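Local coordinates for protein esterase (Alcaligenes sp., PDB 1QLW) that probably hydrolyses carboxylic esters, as a bacterial esterase of the alpha/beta hydrolase fold, at residues Thr112-Ser115 and Ala116-Ala119; Ser179-Thr182 and Pro183-Val187. All coordinates share one frame; numbering follows the deposited sequence.

Contact 1. Residues Thr112-Ser115 and Ala116-Ala119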
loop_
_atom_site.group_PDB
_atom_site.type_symbol
_atom_site.label_atom_id
_atom_site.label_comp_id
_atom_site.label_asym_id
_atom_site.label_seq_id
_atom_site.Cartn_x
_atom_site.Cartn_y
_atom_site.Cartn_z
ATOM N N THR A 112 -6.309 9.828 1.601
ATOM C CA THR A 112 -7.157 10.596 2.483
ATOM C C THR A 112 -7.038 12.086 2.143
ATOM O O THR A 112 -6.184 12.473 1.363
ATOM C CB THR A 112 -6.763 10.389 3.960
ATOM O OG1 THR A 112 -5.376 10.759 4.116
ATOM C CG2 THR A 112 -6.982 8.948 4.395
ATOM N N ASP A 113 -7.881 12.911 2.747
ATOM C CA ASP A 113 -7.795 14.369 2.665
ATOM C C ASP A 113 -7.340 14.851 4.051
ATOM O O ASP A 113 -8.051 14.590 5.037
ATOM C CB ASP A 113 -9.132 15.016 2.333
ATOM C CG ASP A 113 -9.110 16.520 2.117
ATOM O OD1 ASP A 113 -8.028 17.136 2.175
ATOM O OD2 ASP A 113 -10.191 17.106 1.865
ATOM N N ILE A 114 -6.211 15.529 4.115
ATOM C CA ILE A 114 -5.702 16.039 5.379
ATOM C C ILE A 114 -6.071 17.490 5.630
ATOM O O ILE A 114 -5.661 18.092 6.628
ATOM C CB ILE A 114 -4.186 15.808 5.514
ATOM C CG1 ILE A 114 -3.356 16.317 4.343
ATOM C CG2 ILE A 114 -3.947 14.302 5.745
ATOM C CD1 ILE A 114 -3.394 17.814 4.108
ATOM N N SER A 115 -6.929 18.059 4.796
ATOM C CA SER A 115 -7.256 19.482 4.874
ATOM C C SER A 115 -7.803 19.875 6.240
ATOM O O SER A 115 -7.454 20.968 6.709
ATOM C CB SER A 115 -8.283 19.875 3.817
ATOM O OG SER A 115 -7.755 19.730 2.525
ATOM N N ALA A 116 -8.681 19.061 6.830
ATOM C CA ALA A 116 -9.273 19.469 8.095
ATOM C C ALA A 116 -8.259 19.493 9.220
ATOM O O ALA A 116 -8.363 20.303 10.144
ATOM C CB ALA A 116 -10.466 18.587 8.437
ATOM N N ILE A 117 -7.283 18.573 9.182
ATOM C CA ILE A 117 -6.249 18.578 10.211
ATOM C C ILE A 117 -5.450 19.875 10.112
ATOM O O ILE A 117 -5.259 20.566 11.118
ATOM C CB ILE A 117 -5.353 17.331 10.089
ATOM C CG1 ILE A 117 -6.180 16.064 10.286
ATOM C CG2 ILE A 117 -4.232 17.407 11.115
ATOM C CD1 ILE A 117 -5.503 14.813 9.784
ATOM N N ASN A 118 -5.034 20.225 8.889
ATOM C CA ASN A 118 -4.265 21.458 8.736
ATOM C C ASN A 118 -5.100 22.683 9.090
ATOM O O ASN A 118 -4.554 23.649 9.627
ATOM C CB ASN A 118 -3.730 21.566 7.309
ATOM C CG ASN A 118 -2.485 20.732 7.053
ATOM O OD1 ASN A 118 -2.002 20.723 5.898
ATOM N ND2 ASN A 118 -1.960 20.092 8.056
ATOM N N ALA A 119 -6.411 22.682 8.795
ATOM C CA ALA A 119 -7.232 23.834 9.140
ATOM C C ALA A 119 -7.220 24.095 10.622
ATOM O O ALA A 119 -7.208 25.248 11.091
ATOM C CB ALA A 119 -8.657 23.665 8.644
HETATM O O HOH W 1 -8.607 16.008 7.367
HETATM O O HOH W 2 -10.087 16.923 5.502
#

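Contact 2. Residues Ser179-Thr182 and Pro183-Val187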
loop_
_atom_site.group_PDB
_atom_site.type_symbol
_atom_site.label_atom_id
_atom_site.label_comp_id
_atom_site.label_asym_id
_atom_site.label_seq_id
_atom_site.Cartn_x
_atom_site.Cartn_y
_atom_site.Cartn_z
ATOM N N SER A 179 -14.620 8.975 9.284
ATOM C CA SER A 179 -14.497 10.283 8.694
ATOM C C SER A 179 -14.922 10.310 7.227
ATOM O O SER A 179 -14.756 11.330 6.572
ATOM C CB SER A 179 -13.053 10.773 8.875
ATOM O OG SER A 179 -12.294 10.138 7.881
ATOM N N MET A 180 -15.495 9.246 6.702
ATOM C CA MET A 180 -15.992 9.153 5.334
ATOM C C MET A 180 -17.472 8.849 5.418
ATOM O O MET A 180 -17.989 8.429 6.478
ATOM C CB MET A 180 -15.263 8.047 4.521
ATOM C CG MET A 180 -14.048 8.501 3.692
ATOM S SD MET A 180 -12.949 7.171 2.997
ATOM C CE MET A 180 -12.577 6.700 4.510
ATOM N N PRO A 181 -18.208 9.012 4.321
ATOM C CA PRO A 181 -19.632 8.713 4.293
ATOM C C PRO A 181 -19.889 7.222 4.466
ATOM O O PRO A 181 -18.991 6.379 4.347
ATOM C CB PRO A 181 -20.089 9.215 2.930
ATOM C CG PRO A 181 -19.047 10.200 2.495
ATOM C CD PRO A 181 -17.750 9.580 3.030
ATOM N N THR A 182 -21.166 6.907 4.664
ATOM C CA THR A 182 -21.669 5.544 4.654
ATOM C C THR A 182 -22.817 5.489 3.657
ATOM O O THR A 182 -23.728 6.323 3.769
ATOM C CB THR A 182 -22.194 5.101 6.030
ATOM O OG1 THR A 182 -21.131 5.181 6.992
ATOM C CG2 THR A 182 -22.715 3.675 6.032
ATOM N N PRO A 183 -22.815 4.565 2.716
ATOM C CA PRO A 183 -21.794 3.557 2.492
ATOM C C PRO A 183 -20.432 4.144 2.189
ATOM O O PRO A 183 -20.274 5.227 1.613
ATOM C CB PRO A 183 -22.317 2.806 1.247
ATOM C CG PRO A 183 -23.804 2.937 1.373
ATOM C CD PRO A 183 -24.004 4.339 1.848
ATOM N N ASN A 184 -19.408 3.427 2.627
ATOM C CA ASN A 184 -18.037 3.895 2.413
ATOM C C ASN A 184 -17.801 4.039 0.924
ATOM O O ASN A 184 -18.329 3.270 0.127
ATOM C CB ASN A 184 -17.112 2.834 3.033
ATOM C CG ASN A 184 -15.657 3.260 3.003
ATOM O OD1 ASN A 184 -15.185 3.929 3.953
ATOM N ND2 ASN A 184 -14.977 2.911 1.963
ATOM N N PRO A 185 -16.961 4.977 0.499
ATOM C CA PRO A 185 -16.643 5.157 -0.916
ATOM C C PRO A 185 -16.111 3.924 -1.610
ATOM O O PRO A 185 -16.241 3.770 -2.842
ATOM C CB PRO A 185 -15.638 6.314 -0.926
ATOM C CG PRO A 185 -16.033 7.132 0.266
ATOM C CD PRO A 185 -16.370 6.079 1.297
ATOM N N THR A 186 -15.533 2.971 -0.863
ATOM C CA THR A 186 -15.104 1.712 -1.455
ATOM C C THR A 186 -16.256 1.021 -2.170
ATOM O O THR A 186 -16.044 0.342 -3.172
ATOM C CB THR A 186 -14.515 0.793 -0.369
ATOM O OG1 THR A 186 -13.424 1.440 0.297
ATOM C CG2 THR A 186 -14.018 -0.508 -0.936
ATOM N N VAL A 187 -17.464 1.109 -1.627
ATOM C CA VAL A 187 -18.619 0.416 -2.205
ATOM C C VAL A 187 -18.870 0.805 -3.641
ATOM O O VAL A 187 -18.992 -0.071 -4.516
ATOM C CB VAL A 187 -19.843 0.682 -1.304
ATOM C CG1 VAL A 187 -21.126 0.209 -1.985
ATOM C CG2 VAL A 187 -19.658 -0.026 0.039
#

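Contact 1. Residues Thr112-Ser115 and Ala116-Ala119
I114 and S115 lend their carbonyl oxygens to the backbone nitrogens of N118 and A119, so this stretch is the N-terminal entry of helix 115-121, with I114 at the N-cap position. The helix lies in the excursion after strand 99-103 of the alpha/beta hydrolase sheet. An Asx turn at D113 leads into it. With CG anti to its own N (chi1 -175°), the D113 carboxylate swings over the first helical residue, and OD1 takes two donors. S115 N meets D113 OD1 at 3.0 Å from above the carboxylate plane; S115 OG donates to the same D113 OD1 at 2.6 Å, on the syn side and close to that plane. Two donors arriving from different directions at one oxygen probably limit how far the carboxylate can turn. D113 O, meanwhile, receives two waters, each of which also accepts from A116 N. A116 N bonds to one of these waters weakly and to the other at 2.9 Å. Solvent therefore serves the second N-H of the helix.

At I114, O accepts N118 N at 3.2 Å with a nearly straight N-H...O angle of 169°. The CB of I117 lies 3.6 Å from the same I114 O. Further out, I114 CG2 and I117 CD1 make a loose apolar approach at 4.4 Å, while both side chains pack on the second subunit, I114 on its P174 and I117 on its L133.

S115 finishes the entry. Its OG, besides serving D113, is hydrogen-bonded to S30 OG, which ties the helix start to the end of strand 26-30. S115 O is shared: T32 OG1 bonds to it, and A119 N donates to it at 2.9 Å, with A119 CB lying 3.5 Å from that oxygen.

Contact 2. Residues Ser179-Thr182 and Pro183-Val187
M180 and P181 press against the ring of P185. The M180 side chain runs obliquely past this ring, with CB 3.9 Å and SD 4.0 Å from P185 CD; a bend at chi3 (-63°) then turns CE off the ring towards the side-chain amide of N184. P181 meets the same proline from another direction, the two rings crossing at about a right angle with P181 CD 4.1 Å from P185 CG. Between the two arms, N184 CA directs its hydrogen at P181 O, a CA-H...O contact of 3.3 Å.

The chain reverses outside this apolar patch. P181 to N184 forms a type VIb beta turn: the T182-P183 peptide is cis, T182 has psi 128° and P183 psi 147°, and the CA atoms of P181 and N184 are only 5.4 Å apart. As expected for this class, the N-H of N184 points poorly at P181 O and no backbone bond closes the turn.

Beyond the turn helix 185-197 begins, its first turn marked by V187 N donating to N184 O at 2.9 Å. Neighbouring elements set this start in place. T186 OG1 is hydrogen-bonded to S105 N in the loop after strand 99-103, and V187 O to T215 OG1 of helix 211-218. M180 and P185 also rest on D48 of strand 43-57, and S179 OG bonds to W176 O.

How the contacts relate
Both contacts are helix entries within the long chain segment between the parallel strands 99-103 and 200-205. Their centres stand 17 Å apart and their nearest atoms about 6 Å, so they do not touch. Intervening residues connect them: P131 meets I117 of contact 1 and S179 of contact 2, while W176 packs on T112 and bonds through its O to S179. Contact 1, about 25 Å from the chain centre, reaches the second subunit; contact 2, at about 14 Å, does not. T186 of contact 2 bonds to S105, just past the C-terminal end of strand 99-103, the sheet edge where alpha/beta hydrolases carry their catalytic residues, so contact 2 is probably nearer the active site.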